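Local coordinates for putative immunoglobulin-blocking virulence protein (Mycoplasma mycoides subsp. capri, PDB 7ADK) that probably binds host immunoglobulin and blocks its action as a virulence factor, here in complex with a second chain, a lipoprotein, at residues N208-V213 with G240-T245; L554-E559 with L609-V614. All blocks are in the same frame, centred on the assembly; numbering follows the deposited sequence.

Contact 1. Residues N208-V213 with G240-T245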
ATOM      1  N   ASN A 208     -22.775  27.072  27.615  1.00 74.63           N
ATOM      2  CA  ASN A 208     -21.888  26.114  26.965  1.00 74.63           C
ATOM      3  C   ASN A 208     -20.490  26.149  27.576  1.00 74.63           C
ATOM      4  O   ASN A 208     -20.123  27.092  28.256  1.00 74.63           O
ATOM      5  CB  ASN A 208     -21.855  26.324  25.440  1.00 74.63           C
ATOM      6  CG  ASN A 208     -21.215  27.619  24.999  1.00 74.63           C
ATOM      7  OD1 ASN A 208     -20.018  27.812  25.127  1.00 74.63           O
ATOM      8  ND2 ASN A 208     -21.982  28.524  24.455  1.00 74.63           N
ATOM      9  N   SER A 209     -19.692  25.124  27.327  1.00 75.71           N
ATOM     10  CA  SER A 209     -18.400  24.917  27.976  1.00 75.71           C
ATOM     11  C   SER A 209     -17.413  26.087  27.840  1.00 75.71           C
ATOM     12  O   SER A 209     -16.796  26.465  28.834  1.00 75.71           O
ATOM     13  CB  SER A 209     -17.809  23.609  27.467  1.00 75.71           C
ATOM     14  OG  SER A 209     -16.622  23.280  28.121  1.00 75.71           O
ATOM     15  N   ILE A 210     -17.289  26.740  26.676  1.00 76.03           N
ATOM     16  CA  ILE A 210     -16.384  27.895  26.500  1.00 76.03           C
ATOM     17  C   ILE A 210     -16.958  29.153  27.162  1.00 76.03           C
ATOM     18  O   ILE A 210     -16.282  29.805  27.958  1.00 76.03           O
ATOM     19  CB  ILE A 210     -16.026  28.087  25.004  1.00 76.03           C
ATOM     20  CG1 ILE A 210     -15.007  27.026  24.524  1.00 76.03           C
ATOM     21  CG2 ILE A 210     -15.530  29.480  24.644  1.00 76.03           C
ATOM     22  CD1 ILE A 210     -13.596  27.104  25.104  1.00 76.03           C
ATOM     23  N   PHE A 211     -18.230  29.458  26.919  1.00 75.95           N
ATOM     24  CA  PHE A 211     -18.920  30.595  27.523  1.00 75.95           C
ATOM     25  C   PHE A 211     -18.915  30.550  29.061  1.00 75.95           C
ATOM     26  O   PHE A 211     -18.701  31.566  29.720  1.00 75.95           O
ATOM     27  CB  PHE A 211     -20.342  30.629  26.963  1.00 75.95           C
ATOM     28  CG  PHE A 211     -21.134  31.847  27.362  1.00 75.95           C
ATOM     29  CD1 PHE A 211     -21.876  31.853  28.555  1.00 75.95           C
ATOM     30  CD2 PHE A 211     -21.141  32.976  26.530  1.00 75.95           C
ATOM     31  CE1 PHE A 211     -22.614  32.987  28.917  1.00 75.95           C
ATOM     32  CE2 PHE A 211     -21.874  34.108  26.901  1.00 75.95           C
ATOM     33  CZ  PHE A 211     -22.607  34.118  28.094  1.00 75.95           C
ATOM     34  N   ASN A 212     -19.069  29.363  29.650  1.00 76.67           N
ATOM     35  CA  ASN A 212     -19.044  29.151  31.097  1.00 76.67           C
ATOM     36  C   ASN A 212     -17.630  29.250  31.698  1.00 76.67           C
ATOM     37  O   ASN A 212     -17.480  29.697  32.833  1.00 76.67           O
ATOM     38  CB  ASN A 212     -19.683  27.795  31.419  1.00 76.67           C
ATOM     39  CG  ASN A 212     -21.133  27.664  31.028  1.00 76.67           C
ATOM     40  OD1 ASN A 212     -21.764  28.563  30.537  1.00 76.67           O
ATOM     41  ND2 ASN A 212     -21.726  26.540  31.288  1.00 76.67           N
ATOM     42  N   VAL A 213     -16.592  28.869  30.961  1.00 79.20           N
ATOM     43  CA  VAL A 213     -15.197  29.048  31.376  1.00 79.20           C
ATOM     44  C   VAL A 213     -14.779  30.518  31.304  1.00 79.20           C
ATOM     45  O   VAL A 213     -14.042  30.981  32.175  1.00 79.20           O
ATOM     46  CB  VAL A 213     -14.277  28.142  30.545  1.00 79.20           C
ATOM     47  CG1 VAL A 213     -12.790  28.459  30.674  1.00 79.20           C
ATOM     48  CG2 VAL A 213     -14.454  26.706  31.004  1.00 79.20           C
ATOM     49  N   GLY A 240      -9.359  24.078  19.221  1.00 81.81           N
ATOM     50  CA  GLY A 240     -10.473  23.572  18.430  1.00 81.81           C
ATOM     51  C   GLY A 240     -11.854  23.664  19.079  1.00 81.81           C
ATOM     52  O   GLY A 240     -12.831  23.274  18.447  1.00 81.81           O
ATOM     53  N   ALA A 241     -11.970  24.132  20.327  1.00 79.77           N
ATOM     54  CA  ALA A 241     -13.251  24.397  20.989  1.00 79.77           C
ATOM     55  C   ALA A 241     -13.630  25.887  20.937  1.00 79.77           C
ATOM     56  O   ALA A 241     -14.733  26.261  20.538  1.00 79.77           O
ATOM     57  CB  ALA A 241     -13.186  23.846  22.397  1.00 79.77           C
ATOM     58  N   PHE A 242     -12.693  26.771  21.267  1.00 80.04           N
ATOM     59  CA  PHE A 242     -12.712  28.111  20.697  1.00 80.04           C
ATOM     60  C   PHE A 242     -12.381  27.986  19.194  1.00 80.04           C
ATOM     61  O   PHE A 242     -11.890  26.950  18.756  1.00 80.04           O
ATOM     62  CB  PHE A 242     -11.746  28.985  21.485  1.00 80.04           C
ATOM     63  CG  PHE A 242     -11.818  30.456  21.151  1.00 80.04           C
ATOM     64  CD1 PHE A 242     -10.900  31.016  20.249  1.00 80.04           C
ATOM     65  CD2 PHE A 242     -12.775  31.277  21.768  1.00 80.04           C
ATOM     66  CE1 PHE A 242     -10.925  32.391  19.990  1.00 80.04           C
ATOM     67  CE2 PHE A 242     -12.798  32.653  21.503  1.00 80.04           C
ATOM     68  CZ  PHE A 242     -11.861  33.211  20.628  1.00 80.04           C
ATOM     69  N   GLN A 243     -12.698  28.971  18.355  1.00 80.56           N
ATOM     70  CA  GLN A 243     -12.671  28.778  16.889  1.00 80.56           C
ATOM     71  C   GLN A 243     -13.567  27.608  16.401  1.00 80.56           C
ATOM     72  O   GLN A 243     -13.348  27.009  15.348  1.00 80.56           O
ATOM     73  CB  GLN A 243     -11.213  28.701  16.386  1.00 80.56           C
ATOM     74  CG  GLN A 243     -11.041  29.195  14.946  1.00 80.56           C
ATOM     75  CD  GLN A 243     -11.120  30.711  14.853  1.00 80.56           C
ATOM     76  OE1 GLN A 243     -10.298  31.434  15.392  1.00 80.56           O
ATOM     77  NE2 GLN A 243     -12.088  31.264  14.175  1.00 80.56           N
ATOM     78  N   ASN A 244     -14.587  27.277  17.197  1.00 79.90           N
ATOM     79  CA  ASN A 244     -15.680  26.366  16.870  1.00 79.90           C
ATOM     80  C   ASN A 244     -16.972  26.885  17.523  1.00 79.90           C
ATOM     81  O   ASN A 244     -17.989  27.059  16.860  1.00 79.90           O
ATOM     82  CB  ASN A 244     -15.279  24.953  17.327  1.00 79.90           C
ATOM     83  CG  ASN A 244     -16.235  23.842  16.938  1.00 79.90           C
ATOM     84  OD1 ASN A 244     -17.388  24.047  16.607  1.00 79.90           O
ATOM     85  ND2 ASN A 244     -15.781  22.621  16.964  1.00 79.90           N
ATOM     86  N   THR A 245     -16.898  27.256  18.805  1.00 77.07           N
ATOM     87  CA  THR A 245     -17.906  28.084  19.493  1.00 77.07           C
ATOM     88  C   THR A 245     -17.848  29.561  19.102  1.00 77.07           C
ATOM     89  O   THR A 245     -18.888  30.191  19.012  1.00 77.07           O
ATOM     90  CB  THR A 245     -17.775  28.003  21.015  1.00 77.07           C
ATOM     91  OG1 THR A 245     -16.457  28.291  21.397  1.00 77.07           O
ATOM     92  CG2 THR A 245     -18.151  26.646  21.569  1.00 77.07           C
TER
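Ile-210 and Phe-242 bring the two backbones closest, their CA atoms 6.9 Å apart, with no hydrogen bond crossing between the segments. Residues 209-213 form the first turn of helix 209-218. Residues 240-245 belong to the loop between helices 227-235 and 247-253, and they curl so that Ala-241 O accepts from Thr-245 N, four residues on. Ile-210 carries most of the packing, and its branches divide the work. A chi1 of -75°, with CG1 anti to the carbonyl carbon, sets CG1 against the start of the curl. There Ile-210 CG1 lies 4.2 Å from Ala-241 CB, while Ile-210 CD1 comes within 4.0 Å of Phe-242 N. The other branch, Ile-210 CG2, meets the Phe-242 ring at its edge, near the ring plane, 4.4 Å from Phe-242 CD2. Ile-210 CG2 also approaches Thr-245 OG1 at 3.6 Å, the two side chains crossing at a slant. That hydroxyl donates to Ala-241 O at 2.8 Å, so one carbonyl is gripped by both the backbone N-H and the side chain of Thr-245. The Thr-245 hydroxyl is thus engaged within its own loop, and it meets Ile-210 by van der Waals contact. Beside this, Asn-208 OD1 lies 4.2 Å from Thr-245 CG2. The same oxygen accepts a nearly straight bond from Phe-211 N at 3.0 Å (172° at the hydrogen), the donor standing 41° above the carbonyl plane, and a weak one from Ile-210 N. Asn-208 ND2 is hydrogen-bonded to Gly-204 O and Tyr-249 OH. Phe-242 also packs on Asn-281 and Ile-285 of helix 280-288. Here an asparagine N-cap fixes the start of a helix whose first turn rests, through one branched isoleucine, on an interhelical loop of a helical region.

Contact 2. Residues L554-E559 with L609-V614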
ATOM      1  N   LEU A 554     -22.784  -5.566  -6.223  1.00 51.28           N
ATOM      2  CA  LEU A 554     -23.425  -6.863  -6.399  1.00 51.28           C
ATOM      3  C   LEU A 554     -22.528  -7.757  -7.266  1.00 51.28           C
ATOM      4  O   LEU A 554     -22.201  -7.383  -8.385  1.00 51.28           O
ATOM      5  CB  LEU A 554     -24.803  -6.677  -7.051  1.00 51.28           C
ATOM      6  CG  LEU A 554     -25.779  -5.757  -6.319  1.00 51.28           C
ATOM      7  CD1 LEU A 554     -27.117  -5.768  -7.038  1.00 51.28           C
ATOM      8  CD2 LEU A 554     -25.979  -6.205  -4.886  1.00 51.28           C
ATOM      9  N   ALA A 555     -22.146  -8.934  -6.772  1.00 59.77           N
ATOM     10  CA  ALA A 555     -21.258  -9.869  -7.464  1.00 59.77           C
ATOM     11  C   ALA A 555     -21.910 -11.245  -7.638  1.00 59.77           C
ATOM     12  O   ALA A 555     -22.049 -11.988  -6.678  1.00 59.77           O
ATOM     13  CB  ALA A 555     -19.937  -9.971  -6.708  1.00 59.77           C
ATOM     14  N   PHE A 556     -22.290 -11.612  -8.857  1.00 65.61           N
ATOM     15  CA  PHE A 556     -22.879 -12.915  -9.165  1.00 65.61           C
ATOM     16  C   PHE A 556     -21.806 -13.999  -9.360  1.00 65.61           C
ATOM     17  O   PHE A 556     -20.688 -13.698  -9.774  1.00 65.61           O
ATOM     18  CB  PHE A 556     -23.825 -12.762 -10.355  1.00 65.61           C
ATOM     19  CG  PHE A 556     -25.016 -11.880 -10.044  1.00 65.61           C
ATOM     20  CD1 PHE A 556     -26.166 -12.445  -9.469  1.00 65.61           C
ATOM     21  CD2 PHE A 556     -24.975 -10.500 -10.297  1.00 65.61           C
ATOM     22  CE1 PHE A 556     -27.277 -11.642  -9.172  1.00 65.61           C
ATOM     23  CE2 PHE A 556     -26.088  -9.696 -10.000  1.00 65.61           C
ATOM     24  CZ  PHE A 556     -27.240 -10.266  -9.441  1.00 65.61           C
ATOM     25  N   ASP A 557     -22.128 -15.252  -9.048  1.00 75.74           N
ATOM     26  CA  ASP A 557     -21.205 -16.386  -9.131  1.00 75.74           C
ATOM     27  C   ASP A 557     -21.501 -17.259 -10.368  1.00 75.74           C
ATOM     28  O   ASP A 557     -22.495 -17.064 -11.067  1.00 75.74           O
ATOM     29  CB  ASP A 557     -21.194 -17.160  -7.795  1.00 75.74           C
ATOM     30  CG  ASP A 557     -19.868 -17.889  -7.501  1.00 75.74           C
ATOM     31  OD1 ASP A 557     -18.993 -17.968  -8.393  1.00 75.74           O
ATOM     32  OD2 ASP A 557     -19.683 -18.368  -6.357  1.00 75.74           O
ATOM     33  N   GLN A 558     -20.625 -18.203 -10.701  1.00 77.21           N
ATOM     34  CA  GLN A 558     -20.713 -18.940 -11.968  1.00 77.21           C
ATOM     35  C   GLN A 558     -21.981 -19.786 -12.121  1.00 77.21           C
ATOM     36  O   GLN A 558     -22.537 -19.851 -13.210  1.00 77.21           O
ATOM     37  CB  GLN A 558     -19.471 -19.809 -12.185  1.00 77.21           C
ATOM     38  CG  GLN A 558     -19.419 -20.496 -13.559  1.00 77.21           C
ATOM     39  CD  GLN A 558     -19.508 -19.534 -14.747  1.00 77.21           C
ATOM     40  OE1 GLN A 558     -18.532 -18.997 -15.242  1.00 77.21           O
ATOM     41  NE2 GLN A 558     -20.678 -19.286 -15.275  1.00 77.21           N
ATOM     42  N   GLU A 559     -22.462 -20.393 -11.041  1.00 82.36           N
ATOM     43  CA  GLU A 559     -23.674 -21.209 -10.984  1.00 82.36           C
ATOM     44  C   GLU A 559     -24.992 -20.410 -11.129  1.00 82.36           C
ATOM     45  O   GLU A 559     -26.079 -20.986 -11.096  1.00 82.36           O
ATOM     46  CB  GLU A 559     -23.631 -22.078  -9.713  1.00 82.36           C
ATOM     47  CG  GLU A 559     -23.439 -21.342  -8.368  1.00 82.36           C
ATOM     48  CD  GLU A 559     -21.982 -21.335  -7.858  1.00 82.36           C
ATOM     49  OE1 GLU A 559     -21.053 -21.133  -8.662  1.00 82.36           O
ATOM     50  OE2 GLU A 559     -21.754 -21.555  -6.651  1.00 82.36           O
ATOM     51  N   LEU A 609     -21.743  -3.385 -10.392  1.00 50.70           N
ATOM     52  CA  LEU A 609     -21.929  -4.775 -10.815  1.00 50.70           C
ATOM     53  C   LEU A 609     -20.597  -5.444 -11.130  1.00 50.70           C
ATOM     54  O   LEU A 609     -19.834  -4.962 -11.954  1.00 50.70           O
ATOM     55  CB  LEU A 609     -22.861  -4.870 -12.033  1.00 50.70           C
ATOM     56  CG  LEU A 609     -24.356  -4.931 -11.704  1.00 50.70           C
ATOM     57  CD1 LEU A 609     -25.150  -4.831 -12.994  1.00 50.70           C
ATOM     58  CD2 LEU A 609     -24.746  -6.244 -11.046  1.00 50.70           C
ATOM     59  N   ASP A 610     -20.347  -6.594 -10.519  1.00 59.44           N
ATOM     60  CA  ASP A 610     -19.195  -7.451 -10.795  1.00 59.44           C
ATOM     61  C   ASP A 610     -19.631  -8.792 -11.413  1.00 59.44           C
ATOM     62  O   ASP A 610     -20.381  -9.565 -10.818  1.00 59.44           O
ATOM     63  CB  ASP A 610     -18.380  -7.624  -9.508  1.00 59.44           C
ATOM     64  CG  ASP A 610     -17.227  -8.618  -9.659  1.00 59.44           C
ATOM     65  OD1 ASP A 610     -16.623  -8.671 -10.747  1.00 59.44           O
ATOM     66  OD2 ASP A 610     -16.943  -9.386  -8.717  1.00 59.44           O
ATOM     67  N   PHE A 611     -19.122  -9.083 -12.605  1.00 62.93           N
ATOM     68  CA  PHE A 611     -19.311 -10.337 -13.315  1.00 62.93           C
ATOM     69  C   PHE A 611     -18.014 -11.139 -13.484  1.00 62.93           C
ATOM     70  O   PHE A 611     -17.972 -12.075 -14.264  1.00 62.93           O
ATOM     71  CB  PHE A 611     -20.048 -10.067 -14.629  1.00 62.93           C
ATOM     72  CG  PHE A 611     -21.443  -9.493 -14.468  1.00 62.93           C
ATOM     73  CD1 PHE A 611     -22.442 -10.251 -13.836  1.00 62.93           C
ATOM     74  CD2 PHE A 611     -21.767  -8.234 -14.990  1.00 62.93           C
ATOM     75  CE1 PHE A 611     -23.758  -9.777 -13.758  1.00 62.93           C
ATOM     76  CE2 PHE A 611     -23.083  -7.751 -14.906  1.00 62.93           C
ATOM     77  CZ  PHE A 611     -24.080  -8.524 -14.289  1.00 62.93           C
ATOM     78  N   SER A 612     -16.953 -10.849 -12.731  1.00 66.60           N
ATOM     79  CA  SER A 612     -15.662 -11.552 -12.796  1.00 66.60           C
ATOM     80  C   SER A 612     -15.720 -13.068 -12.570  1.00 66.60           C
ATOM     81  O   SER A 612     -14.901 -13.806 -13.108  1.00 66.60           O
ATOM     82  CB  SER A 612     -14.711 -10.988 -11.750  1.00 66.60           C
ATOM     83  OG  SER A 612     -14.554  -9.609 -11.933  1.00 66.60           O
ATOM     84  N   ARG A 613     -16.674 -13.566 -11.781  1.00 72.81           N
ATOM     85  CA  ARG A 613     -16.834 -15.008 -11.542  1.00 72.81           C
ATOM     86  C   ARG A 613     -17.669 -15.704 -12.617  1.00 72.81           C
ATOM     87  O   ARG A 613     -17.654 -16.923 -12.657  1.00 72.81           O
ATOM     88  CB  ARG A 613     -17.442 -15.262 -10.160  1.00 72.81           C
ATOM     89  CG  ARG A 613     -16.622 -14.724  -8.987  1.00 72.81           C
ATOM     90  CD  ARG A 613     -17.409 -14.903  -7.699  1.00 72.81           C
ATOM     91  NE  ARG A 613     -16.772 -14.256  -6.553  1.00 72.81           N
ATOM     92  CZ  ARG A 613     -17.355 -13.871  -5.438  1.00 72.81           C
ATOM     93  NH1 ARG A 613     -18.618 -14.021  -5.226  1.00 72.81           N
ATOM     94  NH2 ARG A 613     -16.674 -13.312  -4.505  1.00 72.81           N
ATOM     95  N   VAL A 614     -18.387 -14.979 -13.479  1.00 68.70           N
ATOM     96  CA  VAL A 614     -19.383 -15.533 -14.410  1.00 68.70           C
ATOM     97  C   VAL A 614     -19.014 -15.196 -15.849  1.00 68.70           C
ATOM     98  O   VAL A 614     -19.307 -14.128 -16.380  1.00 68.70           O
ATOM     99  CB  VAL A 614     -20.814 -15.167 -13.980  1.00 68.70           C
ATOM    100  CG1 VAL A 614     -21.065 -13.694 -13.678  1.00 68.70           C
ATOM    101  CG2 VAL A 614     -21.861 -15.631 -14.979  1.00 68.70           C
TER
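Leu-554 and Leu-609 pair in register on neighbouring parallel strands, 553-555 and 608-610, of a five-stranded sheet, and the contact runs on beyond the strand ends into the loops. Asp-610 N donates to Leu-554 O at 2.9 Å. One step on, the return bond from Phe-556 N to Asp-610 O is weak, at 3.4 Å; the strand pairing ends there, but the backbones stay close as far as Gln-558 and Val-614. Ala-555 CB lies 3.7 Å from Asp-610 OD2 on one face of the sheet. On the leucine face Leu-609 CD2 sits 4.0 Å from Leu-554 CB and meets the Phe-556 ring at its edge, in plane, 3.8 Å from Phe-556 CE2. Helix 567-579, part of the connection between the two strands, packs on this same face through Val-576, Leu-573 and Ile-569, giving a beta-alpha-beta crossover. All five strands follow one another in chain order, consistent with a solenoid-like parallel sheet. Phe-611 lies alongside Phe-556, pointing the same way. Asp-610 opens an Asx turn, its OD1 accepting from both Ser-612 N and Ser-612 OG, which leads into a type I turn from Phe-611 to Val-614. The Arg-613 side chain, extended from CG to NE, crosses Asp-557 with Arg-613 CD 3.5 Å from Asp-557 OD1. The aliphatic shaft touches the carboxylate; Asp-557 OD2 forms a salt bridge with Lys-464 NZ, and OD1 accepts from Gln-558 N. Gln-558, its chain bent at chi2 (56°), folds its amide against Val-614, with Gln-558 NE2 3.9 Å from Val-614 CG2, and Gln-558 OE1 accepts from Thr-615 N.

Contact 1 and contact 2 lie far apart in an elongated chain, their centres 53 Å from one another and their nearest atoms about 37 Å apart. Their centres lie about 31 Å and 23 Å from the chain's centre, on opposite sides of it, and they follow each other in sequence, the first closing before the second opens. Together they contrast two ways of joining distant segments: side-chain packing with no hydrogen bond between the segments in a helical region, and backbone pairing with a buried apolar face in a parallel sheet. Their surroundings differ too. Asp-557 and Gln-558 of contact 2 pack on Gly-681 of the lipoprotein chain, whereas no other protein chain touches contact 1.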